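Local coordinates for protein DNA replication factor Cdt1 (Mus musculus, PDB 3A4C) that licenses DNA for replication by promoting, with CDC6 and the origin recognition complex, the loading of the MCM complex in G1, and is also required for mitosis, at residues 32-36 / 79-84; 39-44 / 56-60; 63-67 / 96-101. All coordinates share one frame; numbering follows the deposited sequence.

How the contacts relate
The three contacts tie together the winged helix fold of the Cdt1 C-terminal domain. Contact 1 sets strand 33-35 beside strand 79-84, and contact 2, nested within the loop it closes, crosses helix 36-45 with helix 53-66. Their centres lie about 11 Å apart and they touch directly: Met36 CE reaches Leu60 CB at 3.4 Å, and Leu34 CB reaches Val39 CG2 at 3.5 Å. Contact 3 uses the far end of helix 53-66, where helix 90-104 packs, with its centre about 17 Å from that of contact 2 and about 19 Å from that of contact 1. Strand 79-84 precedes this last helix; the segments of contacts 1 and 3 alternate along the chain, and the two lie on opposite sides of its centre.

Contact 1. Residues 32-36 / 79-84; sequences PALTM and DTYVKL
Val82, Thr35 and Met36 have the largest areas buried in this antiparallel pairing. Val82 faces Leu34 in a hydrogen-bonded pair: its N gives a short, nearly straight bond of 2.7 Å to Leu34 O, and its O accepts Leu34 N at 3.1 Å. Both side chains lie on the same face of the sheet, the one packed against Val39 and against Phe26 of helix 3-27. With CG1 of Val82 anti to the backbone N (chi1 175°), CG2 is the branch that meets Met36 CG, at 3.7 Å. Met36 N extends the pairing by one more bond, 2.8 Å to Thr80 O, although Met36 already belongs to helix 36-45. Thr35, next to it, is the N-cap of that helix. Its OG1 stands between backbone N and carbonyl carbon (chi1 67°) and bonds to Val38 N, while CG2 lies over one face of the Tyr81 ring in a CH-pi contact, 4.0 Å from the centroid and 29° off the ring normal. Tyr81 also meets Ala33 CB obliquely. Strand pairing and helix capping thus share adjacent residues: the Met36 N to Thr80 O bond and the Thr35 cap hold the start of helix 36-45 beside strand 79-84, and apolar contacts fill in around them.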
loop_
_atom_site.group_PDB
_atom_site.type_symbol
_atom_site.label_atom_id
_atom_site.label_comp_id
_atom_site.label_asym_id
_atom_site.label_seq_id
_atom_site.Cartn_x
_atom_site.Cartn_y
_atom_site.Cartn_z
ATOM N N PRO A 32 -8.908 -6.410 -12.586
ATOM C CA PRO A 32 -8.544 -5.011 -12.323
ATOM C C PRO A 32 -8.670 -4.627 -10.848
ATOM O O PRO A 32 -8.128 -3.607 -10.442
ATOM C CB PRO A 32 -9.574 -4.212 -13.140
ATOM C CG PRO A 32 -10.487 -5.222 -13.787
ATOM C CD PRO A 32 -10.282 -6.529 -13.095
ATOM N N ALA A 33 -9.391 -5.422 -10.065
ATOM C CA ALA A 33 -9.544 -5.147 -8.639
ATOM C C ALA A 33 -9.478 -6.430 -7.842
ATOM O O ALA A 33 -9.798 -7.494 -8.355
ATOM C CB ALA A 33 -10.867 -4.420 -8.358
ATOM N N LEU A 34 -9.059 -6.323 -6.585
ATOM C CA LEU A 34 -9.053 -7.452 -5.663
ATOM C C LEU A 34 -9.558 -6.960 -4.320
ATOM O O LEU A 34 -9.368 -5.798 -3.987
ATOM C CB LEU A 34 -7.634 -7.996 -5.485
ATOM C CG LEU A 34 -6.954 -8.657 -6.683
ATOM C CD1 LEU A 34 -5.475 -8.865 -6.362
ATOM C CD2 LEU A 34 -7.647 -9.963 -7.027
ATOM N N THR A 35 -10.191 -7.833 -3.537
ATOM C CA THR A 35 -10.610 -7.435 -2.198
ATOM C C THR A 35 -9.383 -7.207 -1.327
ATOM O O THR A 35 -8.343 -7.829 -1.548
ATOM C CB THR A 35 -11.509 -8.487 -1.531
ATOM O OG1 THR A 35 -10.743 -9.670 -1.272
ATOM C CG2 THR A 35 -12.696 -8.825 -2.440
ATOM N N MET A 36 -9.511 -6.302 -0.360
ATOM C CA MET A 36 -8.457 -6.015 0.613
ATOM C C MET A 36 -7.957 -7.269 1.298
ATOM O O MET A 36 -6.760 -7.441 1.491
ATOM C CB MET A 36 -8.968 -5.061 1.684
ATOM C CG MET A 36 -8.384 -3.691 1.613
ATOM S SD MET A 36 -6.639 -3.761 2.043
ATOM C CE MET A 36 -6.356 -2.006 2.246
ATOM N N ASP A 79 -17.209 -6.181 1.469
ATOM C CA ASP A 79 -15.872 -6.259 0.888
ATOM C C ASP A 79 -15.362 -4.855 0.626
ATOM O O ASP A 79 -16.143 -3.947 0.402
ATOM C CB ASP A 79 -15.896 -7.021 -0.436
ATOM C CG ASP A 79 -16.345 -8.458 -0.276
ATOM O OD1 ASP A 79 -15.904 -9.111 0.692
ATOM O OD2 ASP A 79 -17.129 -8.930 -1.127
ATOM N N THR A 80 -14.048 -4.684 0.653
ATOM C CA THR A 80 -13.439 -3.449 0.190
ATOM C C THR A 80 -12.524 -3.780 -0.973
ATOM O O THR A 80 -11.603 -4.578 -0.844
ATOM C CB THR A 80 -12.661 -2.753 1.307
ATOM O OG1 THR A 80 -13.578 -2.378 2.344
ATOM C CG2 THR A 80 -11.946 -1.501 0.767
ATOM N N TYR A 81 -12.805 -3.200 -2.130
ATOM C CA TYR A 81 -12.023 -3.517 -3.311
ATOM C C TYR A 81 -10.855 -2.563 -3.479
ATOM O O TYR A 81 -11.014 -1.356 -3.333
ATOM C CB TYR A 81 -12.902 -3.533 -4.562
ATOM C CG TYR A 81 -13.676 -4.817 -4.671
ATOM C CD1 TYR A 81 -13.125 -5.926 -5.298
ATOM C CD2 TYR A 81 -14.948 -4.934 -4.122
ATOM C CE1 TYR A 81 -13.825 -7.120 -5.389
ATOM C CE2 TYR A 81 -15.657 -6.126 -4.205
ATOM C CZ TYR A 81 -15.088 -7.214 -4.837
ATOM O OH TYR A 81 -15.784 -8.397 -4.926
ATOM N N VAL A 82 -9.686 -3.136 -3.760
ATOM C CA VAL A 82 -8.476 -2.393 -4.072
ATOM C C VAL A 82 -8.247 -2.354 -5.583
ATOM O O VAL A 82 -8.227 -3.385 -6.253
ATOM C CB VAL A 82 -7.248 -3.037 -3.415
ATOM C CG1 VAL A 82 -5.983 -2.318 -3.852
ATOM C CG2 VAL A 82 -7.396 -3.022 -1.899
ATOM N N LYS A 83 -8.069 -1.153 -6.110
ATOM C CA LYS A 83 -7.884 -0.965 -7.535
ATOM C C LYS A 83 -6.686 -0.058 -7.759
ATOM O O LYS A 83 -6.529 0.950 -7.074
ATOM C CB LYS A 83 -9.155 -0.355 -8.140
ATOM C CG LYS A 83 -9.153 -0.258 -9.656
ATOM C CD LYS A 83 -10.571 -0.395 -10.226
ATOM C CE LYS A 83 -11.491 0.744 -9.790
ATOM N NZ LYS A 83 -12.848 0.659 -10.442
ATOM N N LEU A 84 -5.835 -0.423 -8.709
ATOM C CA LEU A 84 -4.697 0.412 -9.062
ATOM C C LEU A 84 -4.970 1.125 -10.376
ATOM O O LEU A 84 -5.529 0.540 -11.305
ATOM C CB LEU A 84 -3.430 -0.430 -9.199
ATOM C CG LEU A 84 -2.855 -1.046 -7.926
ATOM C CD1 LEU A 84 -1.544 -1.764 -8.232
ATOM C CD2 LEU A 84 -2.627 0.025 -6.890
#

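Contact 2. Residues 39-44 / 56-60; sequences VCARMV and MEKHL
Met56 and Leu60, one turn apart on helix 53-66, project as two bumps into the side of helix 36-45, where Val39, Cys40, Met43 and Val44 receive them. Leu60 enters between Val39, Cys40 and Met43: CD2 presses on Val39 CG1 at a tight 3.5 Å and lies 3.7 Å from Cys40 SG, while CD1 meets Met43 SD at 3.3 Å. Met56 fills the next hollow, between Met43 and Val44. Its CG is anti to the backbone N (chi1 -173°), and bends at chi2 and chi3 fold the rest of the chain back, bringing CE to Val44 CG1 at 3.7 Å. The segments run at 105° to one another with their axes 9.8 Å apart, the steep crossing of the helix-turn-helix in a winged helix domain, here with helix 53-66 following helix 36-45. Cys40 projects the other way: SG rests on the backbone of helix 53-66, 3.5 Å from Glu57 CA, and also touches Glu57 CB. Met43 crosses Met56 at about a right angle, its bend at chi3 (75°) turning CE to 3.8 Å from Met56 SD. Beyond these pairs, Thr49 and Leu51 of the intervening loop adjoin Met56.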
loop_
_atom_site.group_PDB
_atom_site.type_symbol
_atom_site.label_atom_id
_atom_site.label_comp_id
_atom_site.label_asym_id
_atom_site.label_seq_id
_atom_site.Cartn_x
_atom_site.Cartn_y
_atom_site.Cartn_z
ATOM N N VAL A 39 -5.777 -9.118 -1.199
ATOM C CA VAL A 39 -4.549 -8.379 -1.476
ATOM C C VAL A 39 -3.584 -8.545 -0.314
ATOM O O VAL A 39 -2.392 -8.789 -0.511
ATOM C CB VAL A 39 -4.820 -6.877 -1.689
ATOM C CG1 VAL A 39 -3.508 -6.110 -1.750
ATOM C CG2 VAL A 39 -5.643 -6.652 -2.954
ATOM N N CYS A 40 -4.100 -8.419 0.904
ATOM C CA CYS A 40 -3.235 -8.505 2.081
ATOM C C CYS A 40 -2.634 -9.895 2.209
ATOM O O CYS A 40 -1.467 -10.039 2.568
ATOM C CB CYS A 40 -3.995 -8.144 3.357
ATOM S SG CYS A 40 -4.328 -6.378 3.495
ATOM N N ALA A 41 -3.440 -10.915 1.933
ATOM C CA ALA A 41 -2.957 -12.295 1.979
ATOM C C ALA A 41 -1.865 -12.514 0.939
ATOM O O ALA A 41 -0.845 -13.148 1.211
ATOM C CB ALA A 41 -4.108 -13.268 1.763
ATOM N N ARG A 42 -2.063 -11.975 -0.254
ATOM C CA ARG A 42 -1.065 -12.128 -1.303
ATOM C C ARG A 42 0.208 -11.334 -1.001
ATOM O O ARG A 42 1.315 -11.782 -1.293
ATOM C CB ARG A 42 -1.650 -11.719 -2.652
ATOM C CG ARG A 42 -2.692 -12.696 -3.132
ATOM C CD ARG A 42 -3.168 -12.388 -4.531
ATOM N NE ARG A 42 -4.365 -13.173 -4.828
ATOM C CZ ARG A 42 -5.011 -13.147 -5.986
ATOM N NH1 ARG A 42 -4.566 -12.397 -6.980
ATOM N NH2 ARG A 42 -6.100 -13.877 -6.147
ATOM N N MET A 43 0.049 -10.154 -0.412
ATOM C CA MET A 43 1.205 -9.327 -0.106
ATOM C C MET A 43 2.057 -9.944 0.994
ATOM O O MET A 43 3.269 -10.019 0.871
ATOM C CB MET A 43 0.769 -7.918 0.288
ATOM C CG MET A 43 0.316 -7.092 -0.917
ATOM S SD MET A 43 -0.084 -5.415 -0.455
ATOM C CE MET A 43 1.566 -4.726 -0.227
ATOM N N VAL A 44 1.434 -10.392 2.075
ATOM C CA VAL A 44 2.224 -11.006 3.132
ATOM C C VAL A 44 2.923 -12.265 2.615
ATOM O O VAL A 44 4.046 -12.560 3.007
ATOM C CB VAL A 44 1.390 -11.309 4.387
ATOM C CG1 VAL A 44 0.863 -10.008 4.996
ATOM C CG2 VAL A 44 0.253 -12.265 4.063
ATOM N N MET A 56 -0.675 -5.505 7.541
ATOM C CA MET A 56 -0.535 -5.193 6.121
ATOM C C MET A 56 -1.680 -4.285 5.660
ATOM O O MET A 56 -1.461 -3.313 4.932
ATOM C CB MET A 56 -0.489 -6.485 5.296
ATOM C CG MET A 56 -0.181 -6.289 3.818
ATOM S SD MET A 56 1.429 -5.520 3.523
ATOM C CE MET A 56 2.543 -6.881 3.895
ATOM N N GLU A 57 -2.900 -4.586 6.090
ATOM C CA GLU A 57 -4.033 -3.741 5.718
ATOM C C GLU A 57 -3.772 -2.307 6.135
ATOM O O GLU A 57 -4.044 -1.376 5.388
ATOM C CB GLU A 57 -5.341 -4.219 6.353
ATOM C CG GLU A 57 -6.513 -3.308 6.004
ATOM C CD GLU A 57 -7.846 -3.846 6.478
ATOM O OE1 GLU A 57 -8.790 -3.899 5.663
ATOM O OE2 GLU A 57 -7.949 -4.212 7.661
ATOM N N LYS A 58 -3.249 -2.134 7.340
ATOM C CA LYS A 58 -2.942 -0.801 7.837
ATOM C C LYS A 58 -1.966 -0.068 6.910
ATOM O O LYS A 58 -2.139 1.115 6.632
ATOM C CB LYS A 58 -2.381 -0.882 9.255
ATOM C CG LYS A 58 -3.425 -1.219 10.323
ATOM C CD LYS A 58 -2.755 -1.353 11.688
ATOM C CE LYS A 58 -3.705 -1.927 12.727
ATOM N NZ LYS A 58 -4.882 -1.041 12.926
ATOM N N HIS A 59 -0.951 -0.775 6.421
ATOM C CA HIS A 59 0.026 -0.165 5.511
ATOM C C HIS A 59 -0.570 0.170 4.156
ATOM O O HIS A 59 -0.197 1.168 3.539
ATOM C CB HIS A 59 1.240 -1.072 5.323
ATOM C CG HIS A 59 2.114 -1.150 6.529
ATOM N ND1 HIS A 59 1.728 -1.797 7.682
ATOM C CD2 HIS A 59 3.347 -0.646 6.771
ATOM C CE1 HIS A 59 2.690 -1.695 8.582
ATOM N NE2 HIS A 59 3.682 -0.999 8.054
ATOM N N LEU A 60 -1.452 -0.692 3.671
ATOM C CA LEU A 60 -2.115 -0.455 2.394
ATOM C C LEU A 60 -2.993 0.775 2.479
ATOM O O LEU A 60 -3.094 1.533 1.525
ATOM C CB LEU A 60 -2.987 -1.648 2.001
ATOM C CG LEU A 60 -2.345 -2.721 1.125
ATOM C CD1 LEU A 60 -1.067 -3.190 1.762
ATOM C CD2 LEU A 60 -3.305 -3.877 0.930
#

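Contact 3. Residues 63-67 / 96-101; sequences LAELL and RLAHHV
Leu66 and Leu97 form the apolar centre of this helix-helix contact: Leu66 CD2 presses on Leu97 CD1 at 3.5 Å, closer than carbons usually pack, and the same Leu66 methyl meets Val101 CG2 at 3.8 Å. Leu97, its CG anti to the backbone N (chi1 177°), places its methyls against Leu66 and Leu63, CD2 lying 4.3 Å from Leu63 CD1. Leu67 leaves helical geometry, yet its side chain still reaches across, CD2 lying 4.1 Å from His100 CD2 and CD1 more loosely beside Leu97 CB. The polar part gathers round His100. Leu66 O, at the end of helix 53-66, approaches the ring obliquely, 3.1 Å from His100 CD2, and a water joins the two residues. That water lies in the ring plane at the edge, 2.7 Å from His100 NE2, and donates a weak bond to Leu66 O. Arg96 O lies above one face of the imidazole, nearer its border than its middle. Leu15 of helix 3-27 touches both Leu63 and Leu97, while Leu12 and Arg8 of that helix adjoin Leu66. Three helices thus meet here, with the helix after the wing strands closing back on helix 53-66 as a C-terminal addition to the winged helix core.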
loop_
_atom_site.group_PDB
_atom_site.type_symbol
_atom_site.label_atom_id
_atom_site.label_comp_id
_atom_site.label_asym_id
_atom_site.label_seq_id
_atom_site.Cartn_x
_atom_site.Cartn_y
_atom_site.Cartn_z
ATOM N N LEU A 63 -0.887 3.755 2.254
ATOM C CA LEU A 63 -0.513 3.942 0.855
ATOM C C LEU A 63 -1.652 4.603 0.072
ATOM O O LEU A 63 -1.427 5.464 -0.789
ATOM C CB LEU A 63 -0.200 2.569 0.263
ATOM C CG LEU A 63 0.909 2.305 -0.746
ATOM C CD1 LEU A 63 2.139 3.207 -0.549
ATOM C CD2 LEU A 63 1.270 0.820 -0.649
ATOM N N ALA A 64 -2.880 4.187 0.366
ATOM C CA ALA A 64 -4.061 4.758 -0.284
ATOM C C ALA A 64 -4.226 6.222 0.088
ATOM O O ALA A 64 -4.712 7.025 -0.706
ATOM C CB ALA A 64 -5.325 3.963 0.087
ATOM N N GLU A 65 -3.821 6.560 1.306
ATOM C CA GLU A 65 -3.888 7.931 1.794
ATOM C C GLU A 65 -2.781 8.799 1.204
ATOM O O GLU A 65 -2.995 9.976 0.911
ATOM C CB GLU A 65 -3.815 7.937 3.321
ATOM C CG GLU A 65 -5.136 7.494 3.940
ATOM C CD GLU A 65 -5.004 7.050 5.366
ATOM O OE1 GLU A 65 -3.867 7.027 5.897
ATOM O OE2 GLU A 65 -6.051 6.719 5.958
ATOM N N LEU A 66 -1.600 8.212 1.019
ATOM C CA LEU A 66 -0.468 8.954 0.465
ATOM C C LEU A 66 -0.549 9.093 -1.049
ATOM O O LEU A 66 -0.127 10.108 -1.602
ATOM C CB LEU A 66 0.865 8.311 0.858
ATOM C CG LEU A 66 1.514 8.880 2.122
ATOM C CD1 LEU A 66 0.697 8.518 3.327
ATOM C CD2 LEU A 66 2.939 8.380 2.286
ATOM N N LEU A 67 -1.088 8.073 -1.713
ATOM C CA LEU A 67 -1.110 8.038 -3.175
ATOM C C LEU A 67 -2.519 7.763 -3.701
ATOM O O LEU A 67 -2.750 6.764 -4.383
ATOM C CB LEU A 67 -0.151 6.963 -3.689
ATOM C CG LEU A 67 1.310 7.079 -3.247
ATOM C CD1 LEU A 67 2.070 5.798 -3.539
ATOM C CD2 LEU A 67 1.983 8.263 -3.918
ATOM N N ARG A 96 7.034 10.365 -5.953
ATOM C CA ARG A 96 5.991 11.093 -5.235
ATOM C C ARG A 96 5.859 10.615 -3.794
ATOM O O ARG A 96 5.718 11.421 -2.877
ATOM C CB ARG A 96 4.642 10.994 -5.956
ATOM C CG ARG A 96 4.568 11.868 -7.194
ATOM C CD ARG A 96 3.141 12.076 -7.668
ATOM N NE ARG A 96 2.514 10.841 -8.125
ATOM C CZ ARG A 96 2.807 10.235 -9.270
ATOM N NH1 ARG A 96 3.733 10.739 -10.078
ATOM N NH2 ARG A 96 2.174 9.118 -9.607
ATOM N N LEU A 97 5.888 9.301 -3.595
ATOM C CA LEU A 97 5.844 8.741 -2.249
ATOM C C LEU A 97 6.990 9.275 -1.383
ATOM O O LEU A 97 6.779 9.722 -0.249
ATOM C CB LEU A 97 5.890 7.213 -2.315
ATOM C CG LEU A 97 5.918 6.415 -1.013
ATOM C CD1 LEU A 97 4.670 6.700 -0.184
ATOM C CD2 LEU A 97 6.003 4.939 -1.341
ATOM N N ALA A 98 8.207 9.224 -1.918
ATOM C CA ALA A 98 9.376 9.726 -1.206
ATOM C C ALA A 98 9.220 11.195 -0.835
ATOM O O ALA A 98 9.569 11.604 0.272
ATOM C CB ALA A 98 10.638 9.532 -2.046
ATOM N N HIS A 99 8.709 11.988 -1.770
ATOM C CA HIS A 99 8.503 13.415 -1.525
ATOM C C HIS A 99 7.490 13.656 -0.404
ATOM O O HIS A 99 7.721 14.469 0.491
ATOM C CB HIS A 99 8.025 14.113 -2.794
ATOM C CG HIS A 99 7.426 15.462 -2.543
ATOM N ND1 HIS A 99 8.186 16.609 -2.459
ATOM C CD2 HIS A 99 6.142 15.844 -2.333
ATOM C CE1 HIS A 99 7.395 17.642 -2.221
ATOM N NE2 HIS A 99 6.150 17.205 -2.146
ATOM N N HIS A 100 6.359 12.961 -0.473
ATOM C CA HIS A 100 5.342 13.058 0.568
ATOM C C HIS A 100 5.903 12.720 1.933
ATOM O O HIS A 100 5.686 13.448 2.904
ATOM C CB HIS A 100 4.179 12.113 0.272
ATOM C CG HIS A 100 3.441 12.448 -0.981
ATOM N ND1 HIS A 100 3.556 13.671 -1.604
ATOM C CD2 HIS A 100 2.569 11.728 -1.723
ATOM C CE1 HIS A 100 2.788 13.689 -2.680
ATOM N NE2 HIS A 100 2.178 12.521 -2.773
ATOM N N VAL A 101 6.593 11.587 2.016
ATOM C CA VAL A 101 7.141 11.123 3.279
ATOM C C VAL A 101 8.133 12.136 3.833
ATOM O O VAL A 101 8.062 12.509 5.007
ATOM C CB VAL A 101 7.784 9.736 3.145
ATOM C CG1 VAL A 101 8.576 9.390 4.397
ATOM C CG2 VAL A 101 6.697 8.675 2.869
HETATM O O HOH W 1 0.081 11.891 -4.428
#